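Local coordinates for protein ubiquitin-activating enzyme E1-like (Saccharomyces cerevisiae, PDB 3ONH) that acts with Aos1 as the ATP-dependent E1 enzyme that activates the SUMO protein Smt3, this piece being the ubiquitin-fold domain of Uba2, at residues Lys4-Val9 / Val109-Ile114; Tyr33-Asp38 / Met84-Ile89; Ile39-Ala44 / Ile74-Glu79; Ile66-Gly71 / Leu91-Asp96. All coordinates share one frame; numbering follows the deposited sequence.

Contact 1: residues Lys4-Val9 / Val109-Ile114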
# COMPACT_ATOMS: atom_id res chain seq x y z
N LYS A 4 9.70 -0.80 15.01
CA LYS A 4 8.51 -1.56 14.68
C LYS A 4 7.74 -0.89 13.54
O LYS A 4 8.20 0.07 12.94
CB LYS A 4 7.61 -1.71 15.90
CG LYS A 4 6.79 -0.48 16.22
CD LYS A 4 5.78 -0.76 17.32
CE LYS A 4 6.46 -0.78 18.67
NZ LYS A 4 7.24 0.46 18.89
N VAL A 5 6.56 -1.42 13.26
CA VAL A 5 5.79 -0.99 12.12
C VAL A 5 4.30 -1.04 12.46
O VAL A 5 3.88 -1.84 13.29
CB VAL A 5 6.07 -1.90 10.91
CG1 VAL A 5 5.36 -3.23 11.08
CG2 VAL A 5 5.67 -1.22 9.63
N CYS A 6 3.51 -0.18 11.84
CA CYS A 6 2.07 -0.27 11.99
C CYS A 6 1.57 -1.42 11.13
O CYS A 6 2.20 -1.79 10.14
CB CYS A 6 1.40 1.05 11.62
SG CYS A 6 2.00 2.39 12.62
N ARG A 7 0.44 -2.00 11.51
CA ARG A 7 -0.10 -3.13 10.79
C ARG A 7 -1.60 -3.03 10.63
O ARG A 7 -2.30 -2.54 11.51
CB ARG A 7 0.28 -4.44 11.49
CG ARG A 7 1.78 -4.69 11.56
CD ARG A 7 2.11 -5.88 12.45
NE ARG A 7 3.55 -6.07 12.58
CZ ARG A 7 4.33 -6.55 11.62
NH1 ARG A 7 3.80 -6.89 10.45
NH2 ARG A 7 5.63 -6.69 11.82
N GLY A 8 -2.09 -3.49 9.49
CA GLY A 8 -3.51 -3.55 9.23
C GLY A 8 -3.85 -4.51 8.11
O GLY A 8 -2.95 -4.99 7.42
N VAL A 9 -5.13 -4.80 7.94
CA VAL A 9 -5.62 -5.61 6.84
C VAL A 9 -6.41 -4.76 5.86
O VAL A 9 -7.31 -4.02 6.26
CB VAL A 9 -6.52 -6.77 7.34
CG1 VAL A 9 -7.19 -7.48 6.17
CG2 VAL A 9 -5.72 -7.75 8.17
N VAL A 109 -6.15 2.57 11.06
CA VAL A 109 -4.99 2.33 11.91
C VAL A 109 -4.38 3.66 12.33
O VAL A 109 -4.48 4.66 11.62
CB VAL A 109 -3.91 1.53 11.15
CG1 VAL A 109 -2.67 1.37 12.02
CG2 VAL A 109 -4.44 0.19 10.71
N GLU A 110 -3.74 3.67 13.50
CA GLU A 110 -3.06 4.86 13.99
C GLU A 110 -1.61 4.85 13.53
O GLU A 110 -0.83 3.98 13.93
CB GLU A 110 -3.10 4.90 15.51
CG GLU A 110 -2.82 6.26 16.11
CD GLU A 110 -3.21 6.34 17.57
OE1 GLU A 110 -2.47 5.77 18.42
OE2 GLU A 110 -4.25 6.96 17.88
N VAL A 111 -1.26 5.81 12.67
CA VAL A 111 0.09 5.91 12.13
C VAL A 111 0.70 7.23 12.54
O VAL A 111 0.40 8.27 11.95
CB VAL A 111 0.13 5.81 10.60
CG1 VAL A 111 1.55 5.84 10.12
CG2 VAL A 111 -0.55 4.54 10.14
N PRO A 112 1.56 7.20 13.56
CA PRO A 112 2.10 8.42 14.14
C PRO A 112 3.33 8.91 13.39
O PRO A 112 3.92 8.16 12.61
CB PRO A 112 2.54 7.97 15.54
CG PRO A 112 2.42 6.43 15.55
CD PRO A 112 2.14 5.99 14.15
N LEU A 113 3.70 10.17 13.61
CA LEU A 113 5.02 10.65 13.25
C LEU A 113 6.02 10.13 14.28
O LEU A 113 5.72 10.09 15.47
CB LEU A 113 5.05 12.17 13.24
CG LEU A 113 4.31 12.93 12.14
CD1 LEU A 113 4.70 14.39 12.21
CD2 LEU A 113 4.67 12.36 10.78
N ILE A 114 7.20 9.73 13.82
CA ILE A 114 8.26 9.28 14.71
C ILE A 114 9.59 9.83 14.24
O ILE A 114 9.74 10.19 13.09
CB ILE A 114 8.36 7.75 14.74
CG1 ILE A 114 8.55 7.22 13.31
CG2 ILE A 114 7.14 7.16 15.40
CD1 ILE A 114 9.08 5.82 13.25
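R7 meets V109 through its backbone, with R7 O lying 3.6 Å from V109 CG2, while its side chain makes no contact with 109-114. One face of its flat guanidinium lies against V5 CG1, 3.4 Å above the plane and over its centre; its NH1 makes a salt bridge with E90 OE1. C6 and V109 carry most of the contact, an illustration of how two small side chains can join segments that share no clear hydrogen bond. C6 SG stands anti to its own carbonyl carbon (chi1 -58°), and it approaches the P112 ring at CD, 3.9 Å away. The same sulphur reaches V111 CG2 at 4.2 Å. Further along, C6 CB packs on V109 CG1 at 4.1 Å. The other V109 branch, CG2, rests 4.1 Å from G8 CA; a CB at G8 would run into this methyl, so the glycine makes room for it. Residues 109-112 run nearly opposite to strand 6-9, 166° apart, and lie over it without beta pairing, C6 CA and V111 CA being 6.5 Å apart. Strand 6-12 is instead paired in parallel with strand 84-95, where C6 bonds A88 and E90, and P112 leads into strand 113-115, antiparallel to that same long strand.

Contact 2: residues Tyr33-Asp38 / Met84-Ile89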
# COMPACT_ATOMS: atom_id res chain seq x y z
N TYR A 33 -3.39 7.73 5.42
CA TYR A 33 -2.56 7.69 6.63
C TYR A 33 -1.59 8.87 6.76
O TYR A 33 -0.76 8.89 7.66
CB TYR A 33 -1.80 6.37 6.74
CG TYR A 33 -2.68 5.15 6.62
CD1 TYR A 33 -3.52 4.77 7.65
CD2 TYR A 33 -2.68 4.39 5.46
CE1 TYR A 33 -4.34 3.66 7.53
CE2 TYR A 33 -3.49 3.28 5.33
CZ TYR A 33 -4.31 2.92 6.37
OH TYR A 33 -5.12 1.82 6.24
N SER A 34 -1.70 9.84 5.86
CA SER A 34 -0.92 11.08 5.95
C SER A 34 0.57 10.88 5.76
O SER A 34 1.37 11.37 6.56
CB SER A 34 -1.21 11.80 7.27
OG SER A 34 -2.60 11.97 7.42
N TYR A 35 0.94 10.15 4.72
CA TYR A 35 2.33 10.09 4.30
C TYR A 35 2.60 11.30 3.43
O TYR A 35 1.67 11.97 2.98
CB TYR A 35 2.62 8.80 3.54
CG TYR A 35 2.68 7.57 4.42
CD1 TYR A 35 3.86 7.21 5.05
CD2 TYR A 35 1.57 6.77 4.59
CE1 TYR A 35 3.93 6.10 5.85
CE2 TYR A 35 1.62 5.65 5.39
CZ TYR A 35 2.80 5.32 6.02
OH TYR A 35 2.86 4.21 6.82
N PRO A 36 3.89 11.61 3.19
CA PRO A 36 4.26 12.72 2.32
C PRO A 36 4.20 12.32 0.85
O PRO A 36 3.70 11.24 0.53
CB PRO A 36 5.71 13.00 2.70
CG PRO A 36 5.97 12.17 3.93
CD PRO A 36 5.05 11.02 3.86
N GLN A 37 4.71 13.16 -0.04
CA GLN A 37 4.67 12.83 -1.46
C GLN A 37 5.65 11.73 -1.83
O GLN A 37 5.30 10.79 -2.52
CB GLN A 37 4.92 14.08 -2.30
CG GLN A 37 3.98 15.19 -1.93
CD GLN A 37 2.56 14.69 -1.66
OE1 GLN A 37 1.71 14.68 -2.55
NE2 GLN A 37 2.30 14.29 -0.42
N ASP A 38 6.89 11.86 -1.36
CA ASP A 38 7.90 10.86 -1.64
C ASP A 38 7.72 9.65 -0.74
O ASP A 38 7.89 9.74 0.47
CB ASP A 38 9.30 11.43 -1.43
CG ASP A 38 9.64 12.53 -2.40
OD1 ASP A 38 8.94 12.65 -3.43
OD2 ASP A 38 10.62 13.27 -2.15
N MET A 84 11.63 13.83 11.14
CA MET A 84 10.62 12.88 11.56
C MET A 84 10.05 12.22 10.33
O MET A 84 10.13 12.77 9.23
CB MET A 84 9.50 13.57 12.32
CG MET A 84 9.90 14.17 13.66
SD MET A 84 8.46 14.53 14.68
CE MET A 84 7.95 12.88 15.15
N ILE A 85 9.47 11.05 10.50
CA ILE A 85 8.84 10.36 9.40
C ILE A 85 7.49 9.87 9.83
O ILE A 85 7.25 9.67 11.02
CB ILE A 85 9.66 9.13 9.00
CG1 ILE A 85 9.92 8.25 10.23
CG2 ILE A 85 10.98 9.54 8.41
CD1 ILE A 85 10.79 7.06 9.95
N ARG A 86 6.59 9.68 8.88
CA ARG A 86 5.36 8.95 9.16
C ARG A 86 5.75 7.49 9.34
O ARG A 86 6.40 6.91 8.48
CB ARG A 86 4.36 9.11 8.02
CG ARG A 86 3.02 8.42 8.25
CD ARG A 86 2.26 9.05 9.40
NE ARG A 86 2.00 10.46 9.16
CZ ARG A 86 1.40 11.26 10.03
NH1 ARG A 86 1.00 10.77 11.20
NH2 ARG A 86 1.21 12.53 9.74
N LYS A 87 5.39 6.90 10.47
CA LYS A 87 5.72 5.50 10.74
C LYS A 87 5.27 4.59 9.60
O LYS A 87 4.18 4.74 9.08
CB LYS A 87 5.09 5.06 12.06
CG LYS A 87 5.52 3.68 12.52
CD LYS A 87 5.08 3.45 13.96
CE LYS A 87 5.37 2.04 14.43
NZ LYS A 87 4.74 1.80 15.75
N ALA A 88 6.12 3.65 9.22
CA ALA A 88 5.81 2.74 8.12
C ALA A 88 4.65 1.84 8.50
O ALA A 88 4.40 1.61 9.68
CB ALA A 88 7.03 1.90 7.74
N ILE A 89 3.94 1.33 7.50
CA ILE A 89 2.83 0.44 7.78
C ILE A 89 2.91 -0.80 6.89
O ILE A 89 3.25 -0.71 5.72
CB ILE A 89 1.49 1.17 7.58
CG1 ILE A 89 0.32 0.27 7.95
CG2 ILE A 89 1.35 1.65 6.14
CD1 ILE A 89 -1.03 0.95 7.89
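R86 holds the backbone that leaves helix 22-33 of this beta-grasp (ubiquitin-like) domain, where S34 ends the helical run with a positive phi of 67°. With CG anti to its backbone N (chi1 -178°), R86 lays CG over one face of the Y35 ring, offset toward the rim, a CH-pi contact 3.6 Å from the centroid. Its chain then bends twice, and NE donates to S34 O at 2.8 Å, the donor standing above the carbonyl plane. S34 CB lies over one face of the guanidinium, 3.5 Å from NH2, while NH1 bonds V111 O. An alanine here would probably leave both carbonyl oxygens without these donors and take away the CG contact over the Y35 ring, leaving the turn less firmly held. At K87 the backbone takes over: its O receives a weak hydrogen bond from Y35 OH at 2.7 Å. A88 follows with CA at the edge of the same ring, close to its plane. I89 closes the series by touching two tyrosines at once, with the two branches of its side chain. CG2 is 3.9 Å from Y35 CZ, and CD1 stands over the Y33 ring 4.2 Å from its centroid, only 12° off the ring normal.

Contact 3: residues Ile39-Ala44 / Ile74-Glu79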
# COMPACT_ATOMS: atom_id res chain seq x y z
N ILE A 39 7.41 8.52 -1.36
CA ILE A 39 7.04 7.32 -0.63
C ILE A 39 7.73 6.09 -1.23
O ILE A 39 8.29 6.14 -2.32
CB ILE A 39 5.52 7.14 -0.67
CG1 ILE A 39 4.97 7.09 0.75
CG2 ILE A 39 5.11 5.93 -1.52
CD1 ILE A 39 5.22 8.36 1.50
N SER A 40 7.68 4.99 -0.48
CA SER A 40 8.17 3.70 -0.97
C SER A 40 7.10 2.64 -0.74
O SER A 40 6.55 2.54 0.34
CB SER A 40 9.45 3.30 -0.23
OG SER A 40 10.37 2.70 -1.11
N LEU A 41 6.83 1.85 -1.78
CA LEU A 41 5.89 0.73 -1.69
C LEU A 41 6.60 -0.55 -2.10
O LEU A 41 6.99 -0.73 -3.25
CB LEU A 41 4.66 0.97 -2.56
CG LEU A 41 3.45 0.07 -2.30
CD1 LEU A 41 2.20 0.68 -2.91
CD2 LEU A 41 3.66 -1.34 -2.83
N LEU A 42 6.75 -1.45 -1.14
CA LEU A 42 7.47 -2.70 -1.35
C LEU A 42 6.55 -3.89 -1.10
O LEU A 42 5.70 -3.85 -0.20
CB LEU A 42 8.66 -2.74 -0.39
CG LEU A 42 9.50 -4.01 -0.32
CD1 LEU A 42 10.61 -3.96 -1.35
CD2 LEU A 42 10.09 -4.16 1.06
N ASP A 43 6.69 -4.94 -1.89
CA ASP A 43 6.10 -6.22 -1.52
C ASP A 43 6.99 -6.79 -0.41
O ASP A 43 8.12 -7.20 -0.66
CB ASP A 43 6.02 -7.17 -2.72
CG ASP A 43 5.22 -8.45 -2.42
OD1 ASP A 43 5.07 -8.78 -1.23
OD2 ASP A 43 4.74 -9.12 -3.37
N ALA A 44 6.50 -6.78 0.83
CA ALA A 44 7.30 -7.30 1.93
C ALA A 44 7.36 -8.83 1.90
O ALA A 44 8.30 -9.43 2.43
CB ALA A 44 6.77 -6.80 3.27
N ILE A 74 2.21 -5.66 1.95
CA ILE A 74 2.83 -4.47 1.38
C ILE A 74 3.40 -3.61 2.49
O ILE A 74 2.76 -3.41 3.51
CB ILE A 74 1.81 -3.65 0.58
CG1 ILE A 74 1.30 -4.47 -0.60
CG2 ILE A 74 2.44 -2.37 0.08
CD1 ILE A 74 2.39 -5.15 -1.35
N LEU A 75 4.62 -3.11 2.29
CA LEU A 75 5.24 -2.19 3.23
C LEU A 75 5.30 -0.80 2.62
O LEU A 75 5.92 -0.59 1.58
CB LEU A 75 6.64 -2.66 3.61
CG LEU A 75 7.38 -1.73 4.57
CD1 LEU A 75 6.79 -1.82 5.97
CD2 LEU A 75 8.85 -2.07 4.60
N PHE A 76 4.66 0.16 3.27
CA PHE A 76 4.51 1.49 2.71
C PHE A 76 5.26 2.47 3.59
O PHE A 76 4.90 2.65 4.76
CB PHE A 76 3.03 1.85 2.68
CG PHE A 76 2.69 2.98 1.76
CD1 PHE A 76 2.24 2.73 0.47
CD2 PHE A 76 2.81 4.29 2.18
CE1 PHE A 76 1.91 3.76 -0.38
CE2 PHE A 76 2.49 5.33 1.33
CZ PHE A 76 2.04 5.07 0.04
N SER A 77 6.30 3.09 3.04
CA SER A 77 7.22 3.90 3.83
C SER A 77 7.33 5.37 3.40
O SER A 77 7.06 5.72 2.25
CB SER A 77 8.62 3.28 3.79
OG SER A 77 8.62 1.97 4.30
N ASP A 78 7.76 6.19 4.35
CA ASP A 78 8.02 7.62 4.15
C ASP A 78 9.47 7.83 3.69
O ASP A 78 10.41 7.45 4.38
CB ASP A 78 7.74 8.36 5.47
CG ASP A 78 8.28 9.80 5.50
OD1 ASP A 78 9.27 10.11 4.81
OD2 ASP A 78 7.71 10.62 6.26
N GLU A 79 9.64 8.44 2.52
CA GLU A 79 10.99 8.58 1.96
C GLU A 79 11.46 10.02 1.87
O GLU A 79 12.54 10.29 1.36
CB GLU A 79 11.08 7.91 0.58
CG GLU A 79 10.84 6.41 0.60
CD GLU A 79 11.92 5.65 1.34
OE1 GLU A 79 13.03 6.20 1.50
OE2 GLU A 79 11.66 4.51 1.76
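S40 and S77 bond each other twice through their backbones, S40 N to S77 O at 2.9 Å and S77 N to S40 O at 2.8 Å. L42 and L75 repeat this reciprocal pattern, so that two hydrogen-bonded pairs, interleaved with the non-hydrogen-bonded pairs I39/D78, L41/F76 and D43/I74, join antiparallel strands whose axes lie at 164°. Weaker CA-H...O contacts fill in between, as where F76 CA approaches S40 O at 3.3 Å. Apolar packing gathers on the face of I39, L41, I74 and F76. L41 CD1 touches the edge of the F76 ring, 4.0 Å from F76 CD1, and the other L41 methyl, CD2, is pressed tightly on I74 CG2 at 3.3 Å. Beyond the ends of the strands, A44 CB meets L75 CB at 4.2 Å, and the bent E79 chain brings OE2 to 3.2 Å from S40 CB. Charged ends find partners nearby: D43 forms a salt bridge with R48, and D78 accepts from G81 N and R86 N. Strand 39-43 thus lies between strands 48-52 and 73-78, the latter also paired with strand 84-95, and helix 22-33 packs across the L41/F76 face through V26 and I29.

Contact 4: residues Ile66-Gly71 / Leu91-Asp96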
# COMPACT_ATOMS: atom_id res chain seq x y z
N ILE A 66 0.93 -6.58 -11.38
CA ILE A 66 2.26 -6.57 -10.78
C ILE A 66 2.40 -7.70 -9.76
O ILE A 66 3.30 -7.70 -8.93
CB ILE A 66 2.58 -5.23 -10.10
CG1 ILE A 66 1.63 -4.99 -8.94
CG2 ILE A 66 2.50 -4.09 -11.10
CD1 ILE A 66 1.79 -3.64 -8.29
N ASN A 67 1.50 -8.66 -9.85
CA ASN A 67 1.58 -9.88 -9.09
C ASN A 67 1.43 -9.73 -7.58
O ASN A 67 2.18 -10.32 -6.80
CB ASN A 67 2.88 -10.62 -9.41
CG ASN A 67 2.63 -12.05 -9.78
OD1 ASN A 67 2.88 -12.46 -10.91
ND2 ASN A 67 2.09 -12.81 -8.85
N LEU A 68 0.46 -8.93 -7.18
CA LEU A 68 0.04 -8.89 -5.79
C LEU A 68 -1.23 -9.71 -5.72
O LEU A 68 -1.96 -9.79 -6.69
CB LEU A 68 -0.24 -7.46 -5.36
CG LEU A 68 0.95 -6.50 -5.33
CD1 LEU A 68 0.45 -5.09 -5.06
CD2 LEU A 68 1.97 -6.93 -4.29
N GLY A 69 -1.49 -10.34 -4.58
CA GLY A 69 -2.70 -11.11 -4.44
C GLY A 69 -3.04 -11.40 -2.99
O GLY A 69 -2.45 -10.82 -2.08
N ASN A 70 -3.99 -12.29 -2.78
CA ASN A 70 -4.39 -12.64 -1.42
C ASN A 70 -3.19 -13.07 -0.59
O ASN A 70 -2.44 -13.94 -1.00
CB ASN A 70 -5.42 -13.76 -1.46
CG ASN A 70 -5.91 -14.12 -0.09
OD1 ASN A 70 -6.56 -13.32 0.57
ND2 ASN A 70 -5.62 -15.34 0.35
N GLY A 71 -3.00 -12.43 0.55
CA GLY A 71 -1.94 -12.83 1.46
C GLY A 71 -0.65 -12.06 1.25
O GLY A 71 0.29 -12.21 2.02
N LEU A 91 0.67 -3.59 5.31
CA LEU A 91 -0.72 -3.89 5.00
C LEU A 91 -0.87 -5.27 4.36
O LEU A 91 -0.29 -5.56 3.31
CB LEU A 91 -1.32 -2.81 4.10
CG LEU A 91 -1.44 -1.42 4.74
CD1 LEU A 91 -1.65 -0.37 3.69
CD2 LEU A 91 -2.57 -1.40 5.74
N PHE A 92 -1.68 -6.10 5.01
CA PHE A 92 -2.00 -7.43 4.52
C PHE A 92 -3.17 -7.34 3.55
O PHE A 92 -4.20 -6.77 3.89
CB PHE A 92 -2.38 -8.32 5.72
CG PHE A 92 -2.64 -9.76 5.36
CD1 PHE A 92 -1.65 -10.71 5.54
CD2 PHE A 92 -3.86 -10.16 4.86
CE1 PHE A 92 -1.87 -12.04 5.22
CE2 PHE A 92 -4.09 -11.49 4.53
CZ PHE A 92 -3.09 -12.43 4.71
N LEU A 93 -3.01 -7.89 2.35
CA LEU A 93 -4.08 -7.90 1.37
C LEU A 93 -4.99 -9.10 1.55
O LEU A 93 -4.61 -10.24 1.28
CB LEU A 93 -3.52 -7.90 -0.07
CG LEU A 93 -2.54 -6.80 -0.45
CD1 LEU A 93 -2.27 -6.82 -1.95
CD2 LEU A 93 -3.08 -5.45 -0.03
N ASP A 94 -6.20 -8.82 2.02
CA ASP A 94 -7.23 -9.85 2.24
C ASP A 94 -8.24 -9.86 1.10
O ASP A 94 -9.26 -9.16 1.14
CB ASP A 94 -7.92 -9.61 3.58
CG ASP A 94 -9.10 -10.53 3.82
OD1 ASP A 94 -9.27 -11.51 3.06
OD2 ASP A 94 -9.86 -10.28 4.77
N VAL A 95 -7.96 -10.66 0.07
CA VAL A 95 -8.85 -10.77 -1.07
C VAL A 95 -9.91 -11.83 -0.79
O VAL A 95 -9.63 -13.03 -0.75
CB VAL A 95 -8.06 -11.10 -2.34
CG1 VAL A 95 -8.99 -11.41 -3.50
CG2 VAL A 95 -7.14 -9.94 -2.68
N ASP A 96 -11.14 -11.37 -0.57
CA ASP A 96 -12.19 -12.23 -0.03
C ASP A 96 -13.40 -12.38 -0.95
O ASP A 96 -13.88 -11.41 -1.53
CB ASP A 96 -12.63 -11.68 1.33
CG ASP A 96 -13.75 -12.48 1.95
OD1 ASP A 96 -13.91 -13.67 1.59
OD2 ASP A 96 -14.47 -11.92 2.80
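G71 and L93 share the straighter of two hydrogen bonds here: G71 N points at L93 O from 2.8 Å, nearly along the C=O axis, with 178° at the hydrogen. The second has a side-chain acceptor. N70 OD1 receives V95 N at 3.0 Å, in the carboxamide plane and on a lone pair, and the extended first torsion of N70 (CG anti to the backbone N, chi1 -177°) places N70 CG 4.0 Å from V95 N. Packing contacts lie beside the pair. V95 CB sits 3.8 Å from N70 CB, L93 CD1 meets L68 CB at 4.0 Å, and L93 CB leans on G69 O. The F92 ring turns one face to G71, its CZ 3.5 Å from G71 CA. A serine in place of F92 would probably leave that glycine without the flat surface it packs on, and the turn more mobile.

Behind this first shell lies backbone shape. G71 has a positive phi, at which a CB would be jammed against the carbonyl O of N70, so the turn that presents its N-H depends on the bare backbone. G69 N bonds S72 OG, and R48 takes I66 O, steadying the loop from further out. The loop meets the strand at about 100° and then turns into strand 73-78, antiparallel to strand 84-95. On its other flank strand 84-95 runs parallel to strand 6-12, where I10 touches L91 and L93 and L12 touches V95, while L91 packs against I29 and Y33 of helix 22-33.

Overall arrangement
From the N terminus, strand 6-12 enters contact 1 at once but meets its partner only about 100 residues later, so contact 1 closes a loop in which the other three are nested. After helix 22-33 the chain passes through 33-38, which contact 2 ties to strand 84-95; contact 3, pairing 39-44 with 74-79, is nested inside that loop. Contact 4 breaks the nesting: its first segment, 66-71, falls within contacts 2 and 3, its second beyond both, so it crosses them. Contacts 2 and 4 use the two ends of strand 84-95, their centres about 21 Å apart across the chain's middle, and that strand bonds to 6-12, 73-78 and 113-115, uniting all four contacts in one sheet.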